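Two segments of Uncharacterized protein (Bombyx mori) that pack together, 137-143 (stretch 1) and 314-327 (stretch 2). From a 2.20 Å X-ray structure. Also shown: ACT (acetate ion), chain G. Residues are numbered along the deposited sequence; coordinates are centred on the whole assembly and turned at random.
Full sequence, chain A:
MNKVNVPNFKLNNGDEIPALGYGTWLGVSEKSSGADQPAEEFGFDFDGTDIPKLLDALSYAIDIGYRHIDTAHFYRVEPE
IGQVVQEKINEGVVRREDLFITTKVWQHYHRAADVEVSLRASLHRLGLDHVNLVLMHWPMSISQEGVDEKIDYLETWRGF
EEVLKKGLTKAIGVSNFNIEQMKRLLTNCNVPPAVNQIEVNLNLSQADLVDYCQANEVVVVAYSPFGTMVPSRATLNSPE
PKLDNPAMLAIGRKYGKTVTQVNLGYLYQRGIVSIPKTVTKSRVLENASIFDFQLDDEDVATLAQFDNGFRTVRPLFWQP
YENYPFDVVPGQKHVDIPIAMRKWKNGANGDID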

# COMPACT_ATOMS: atom_id res chain seq x y z
N HIS A 137 1.98 1.17 -9.92
CA HIS A 137 1.20 0.15 -9.21
C HIS A 137 1.81 -1.27 -9.37
O HIS A 137 1.91 -1.98 -8.41
CB HIS A 137 -0.23 0.18 -9.66
CG HIS A 137 -1.20 -0.27 -8.63
ND1 HIS A 137 -2.44 0.31 -8.50
CD2 HIS A 137 -1.11 -1.20 -7.66
CE1 HIS A 137 -3.08 -0.27 -7.50
NE2 HIS A 137 -2.30 -1.18 -6.96
N TRP A 138 2.25 -1.60 -10.59
CA TRP A 138 2.97 -2.85 -10.87
C TRP A 138 4.01 -2.58 -11.89
O TRP A 138 3.89 -1.63 -12.66
CB TRP A 138 2.06 -3.95 -11.42
CG TRP A 138 1.08 -4.38 -10.44
CD1 TRP A 138 -0.08 -3.76 -10.13
CD2 TRP A 138 1.15 -5.55 -9.60
NE1 TRP A 138 -0.77 -4.49 -9.16
CE2 TRP A 138 -0.01 -5.57 -8.80
CE3 TRP A 138 2.07 -6.59 -9.48
CZ2 TRP A 138 -0.26 -6.57 -7.86
CZ3 TRP A 138 1.83 -7.60 -8.52
CH2 TRP A 138 0.68 -7.58 -7.72
N PRO A 139 5.06 -3.42 -11.93
CA PRO A 139 6.14 -3.24 -12.89
C PRO A 139 5.76 -3.67 -14.34
O PRO A 139 6.47 -3.29 -15.32
CB PRO A 139 7.28 -4.08 -12.27
CG PRO A 139 6.61 -5.09 -11.48
CD PRO A 139 5.38 -4.46 -10.93
N MET A 140 4.68 -4.41 -14.51
CA MET A 140 4.25 -4.87 -15.86
C MET A 140 3.56 -3.72 -16.62
O MET A 140 2.95 -2.82 -16.02
CB MET A 140 3.30 -6.07 -15.79
CG MET A 140 3.79 -7.20 -14.93
SD MET A 140 3.32 -7.14 -13.21
CE MET A 140 1.54 -7.16 -13.12
N SER A 141 3.70 -3.77 -17.93
CA SER A 141 3.08 -2.89 -18.89
C SER A 141 2.15 -3.73 -19.76
O SER A 141 2.62 -4.48 -20.62
CB SER A 141 4.15 -2.28 -19.74
OG SER A 141 4.82 -3.25 -20.58
N ILE A 142 0.86 -3.60 -19.51
CA ILE A 142 -0.21 -4.39 -20.08
C ILE A 142 -1.36 -3.52 -20.62
O ILE A 142 -2.00 -2.77 -19.84
CB ILE A 142 -0.80 -5.37 -19.02
CG1 ILE A 142 0.37 -6.19 -18.44
CG2 ILE A 142 -1.85 -6.29 -19.63
CD1 ILE A 142 -0.02 -7.15 -17.36
N SER A 143 -1.72 -3.69 -21.91
CA SER A 143 -2.85 -2.95 -22.49
C SER A 143 -4.15 -3.32 -21.82
O SER A 143 -4.27 -4.31 -21.09
CB SER A 143 -2.99 -3.13 -24.03
OG SER A 143 -3.70 -4.34 -24.32
N ARG A 314 -1.32 -13.11 -5.13
CA ARG A 314 -0.48 -13.75 -6.16
C ARG A 314 -1.33 -13.87 -7.39
O ARG A 314 -2.06 -14.82 -7.58
CB ARG A 314 0.08 -15.11 -5.71
CG ARG A 314 1.03 -15.75 -6.75
CD ARG A 314 1.44 -17.20 -6.38
NE ARG A 314 2.26 -17.23 -5.17
CZ ARG A 314 3.58 -17.08 -5.11
NH1 ARG A 314 4.30 -16.91 -6.21
NH2 ARG A 314 4.19 -17.15 -3.94
N PRO A 315 -1.32 -12.83 -8.18
CA PRO A 315 -2.26 -12.80 -9.28
C PRO A 315 -1.71 -13.63 -10.44
O PRO A 315 -0.93 -13.14 -11.26
CB PRO A 315 -2.38 -11.29 -9.58
CG PRO A 315 -1.12 -10.70 -9.09
CD PRO A 315 -0.61 -11.56 -7.99
N LEU A 316 -2.17 -14.89 -10.53
CA LEU A 316 -1.57 -15.87 -11.47
C LEU A 316 -1.75 -15.49 -12.90
O LEU A 316 -0.85 -15.72 -13.69
CB LEU A 316 -2.11 -17.29 -11.21
CG LEU A 316 -1.59 -17.79 -9.84
CD1 LEU A 316 -2.48 -18.88 -9.27
CD2 LEU A 316 -0.09 -18.18 -9.86
N PHE A 317 -2.87 -14.83 -13.22
CA PHE A 317 -3.08 -14.26 -14.59
C PHE A 317 -2.00 -13.32 -15.09
O PHE A 317 -1.90 -13.14 -16.27
CB PHE A 317 -4.43 -13.58 -14.74
CG PHE A 317 -4.83 -12.74 -13.56
CD1 PHE A 317 -4.40 -11.42 -13.45
CD2 PHE A 317 -5.66 -13.26 -12.60
CE1 PHE A 317 -4.77 -10.65 -12.36
CE2 PHE A 317 -6.02 -12.50 -11.50
CZ PHE A 317 -5.56 -11.19 -11.37
N TRP A 318 -1.13 -12.76 -14.20
CA TRP A 318 -0.03 -11.93 -14.71
C TRP A 318 1.30 -12.61 -14.88
O TRP A 318 2.22 -11.99 -15.45
CB TRP A 318 0.13 -10.66 -13.82
CG TRP A 318 -1.02 -9.66 -13.99
CD1 TRP A 318 -1.73 -9.39 -15.15
CD2 TRP A 318 -1.55 -8.78 -12.99
NE1 TRP A 318 -2.65 -8.40 -14.91
CE2 TRP A 318 -2.58 -8.01 -13.61
CE3 TRP A 318 -1.24 -8.53 -11.66
CZ2 TRP A 318 -3.29 -7.04 -12.94
CZ3 TRP A 318 -1.97 -7.54 -10.97
CH2 TRP A 318 -2.99 -6.80 -11.64
N GLN A 319 1.43 -13.87 -14.45
CA GLN A 319 2.73 -14.63 -14.63
C GLN A 319 3.37 -14.58 -15.99
O GLN A 319 4.58 -14.39 -16.06
CB GLN A 319 2.67 -16.09 -14.23
CG GLN A 319 2.27 -16.34 -12.78
CD GLN A 319 2.61 -17.76 -12.27
OE1 GLN A 319 2.83 -17.95 -11.07
NE2 GLN A 319 2.62 -18.74 -13.18
N PRO A 320 2.59 -14.71 -17.07
CA PRO A 320 3.22 -14.69 -18.43
C PRO A 320 3.73 -13.33 -18.90
O PRO A 320 4.33 -13.26 -19.99
CB PRO A 320 2.11 -15.14 -19.38
CG PRO A 320 0.94 -15.47 -18.54
CD PRO A 320 1.14 -14.98 -17.13
N TYR A 321 3.52 -12.24 -18.14
CA TYR A 321 3.92 -10.89 -18.64
C TYR A 321 5.32 -10.58 -18.28
O TYR A 321 5.79 -10.94 -17.23
CB TYR A 321 2.91 -9.82 -18.12
CG TYR A 321 1.58 -10.02 -18.78
CD1 TYR A 321 0.68 -10.89 -18.29
CD2 TYR A 321 1.27 -9.34 -19.97
CE1 TYR A 321 -0.50 -11.15 -18.96
CE2 TYR A 321 0.09 -9.55 -20.66
CZ TYR A 321 -0.78 -10.47 -20.16
OH TYR A 321 -1.96 -10.68 -20.82
N GLU A 322 6.02 -9.87 -19.13
CA GLU A 322 7.32 -9.41 -18.75
C GLU A 322 7.24 -8.54 -17.45
O GLU A 322 6.24 -7.83 -17.19
CB GLU A 322 7.97 -8.70 -19.91
CG GLU A 322 8.34 -9.70 -21.04
CD GLU A 322 9.19 -9.16 -22.18
OE1 GLU A 322 9.62 -7.97 -22.20
OE2 GLU A 322 9.41 -9.97 -23.11
N ASN A 323 8.24 -8.68 -16.59
CA ASN A 323 8.33 -7.95 -15.31
C ASN A 323 7.34 -8.37 -14.24
O ASN A 323 7.32 -7.80 -13.13
CB ASN A 323 8.33 -6.43 -15.55
CG ASN A 323 9.57 -5.95 -16.22
OD1 ASN A 323 9.57 -5.28 -17.26
ND2 ASN A 323 10.66 -6.19 -15.58
N TYR A 324 6.58 -9.43 -14.48
CA TYR A 324 5.89 -10.04 -13.39
C TYR A 324 6.89 -10.30 -12.26
O TYR A 324 7.98 -10.85 -12.51
CB TYR A 324 5.33 -11.35 -13.78
CG TYR A 324 4.61 -12.07 -12.66
CD1 TYR A 324 3.32 -11.71 -12.29
CD2 TYR A 324 5.16 -13.17 -12.04
CE1 TYR A 324 2.62 -12.38 -11.30
CE2 TYR A 324 4.48 -13.87 -11.06
CZ TYR A 324 3.20 -13.48 -10.68
OH TYR A 324 2.49 -14.21 -9.71
N PRO A 325 6.55 -9.87 -11.03
CA PRO A 325 7.62 -9.77 -10.02
C PRO A 325 7.87 -11.01 -9.20
O PRO A 325 8.95 -11.16 -8.69
CB PRO A 325 7.15 -8.61 -9.10
CG PRO A 325 5.65 -8.67 -9.22
CD PRO A 325 5.35 -9.08 -10.65
N PHE A 326 6.87 -11.86 -9.06
CA PHE A 326 6.96 -12.96 -8.14
C PHE A 326 7.52 -14.25 -8.82
O PHE A 326 7.62 -14.32 -10.06
CB PHE A 326 5.59 -13.22 -7.53
CG PHE A 326 4.88 -11.98 -7.04
CD1 PHE A 326 5.57 -10.95 -6.35
CD2 PHE A 326 3.51 -11.84 -7.26
CE1 PHE A 326 4.89 -9.84 -5.88
CE2 PHE A 326 2.84 -10.74 -6.79
CZ PHE A 326 3.53 -9.73 -6.10
N ASP A 327 7.84 -15.24 -8.01
CA ASP A 327 8.31 -16.57 -8.52
C ASP A 327 7.20 -17.19 -9.32
O ASP A 327 6.08 -17.12 -8.92
CB ASP A 327 8.75 -17.53 -7.38
CG ASP A 327 10.14 -17.17 -6.80
OD1 ASP A 327 10.94 -16.45 -7.46
OD2 ASP A 327 10.44 -17.59 -5.65
C ACT G . 1.34 -18.57 -2.27
O ACT G . 2.57 -18.52 -1.91
OXT ACT G . 0.76 -17.96 -3.22
CH3 ACT G . 0.43 -19.38 -1.45
O HOH W 1 5.13 -6.19 -19.13
O HOH W 2 7.31 -4.78 -19.10

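Residues 137-143 form an irregular segment with no helix or strand that packs against 314-327, and the contact is predominantly apolar, with no direct hydrogen bond between the two stretches. His137 stays out of reach, so the interface begins at Trp138, whose indole enters a pocket lined by Pro315, Trp318, Pro325 and Phe326. The edge of Trp318 points toward one face of Trp138, with CZ3 of Trp318 3.5 Å from CE2 of Trp138 and the ring planes inclined at 61°. Near the plane of the Trp138 ring, its CZ3 atom meets CZ of Phe326 at 3.6 Å and CG of Pro325 at 4.0 Å, while CH2 of Trp138 lies 3.9 Å from CG of Pro315.

Pro139 turns toward the loop and sets its CG 3.3 Å from the carbonyl O of Asn323. At Met140 the two backbones come closest, its CA lying 5.1 Å from CA of Asn323. The CA-to-CB bond of Met140 points sideways, but the m, p, p side chain folds back to the loop: CG lies 3.4 Å from O of Glu322, SD 3.8 Å from CD of Pro325, and CE 3.4 Å from CE3 of Trp318. CG of Met140 also lies 3.6 Å from N of Tyr324, so the side chain packs along the type II turn from Tyr321 to Tyr324, closed by a hydrogen bond from Tyr324 N to Tyr321 O (3.2 Å).

Ser141 makes no direct contact; instead, water bridges the stretches here. Water 1 accepts from Ser141 N (3.1 Å) and donates to Glu322 O (2.8 Å), and water 2 joins Ser141 OG (3.3 Å) to Asn323 OD1 (3.0 Å). Ile142 again points toward the loop. Its CD1 sits over the face of Tyr321, 3.8 Å from the ring centroid in a CH-pi contact, and also reaches CD1 of Trp318 at 3.6 Å.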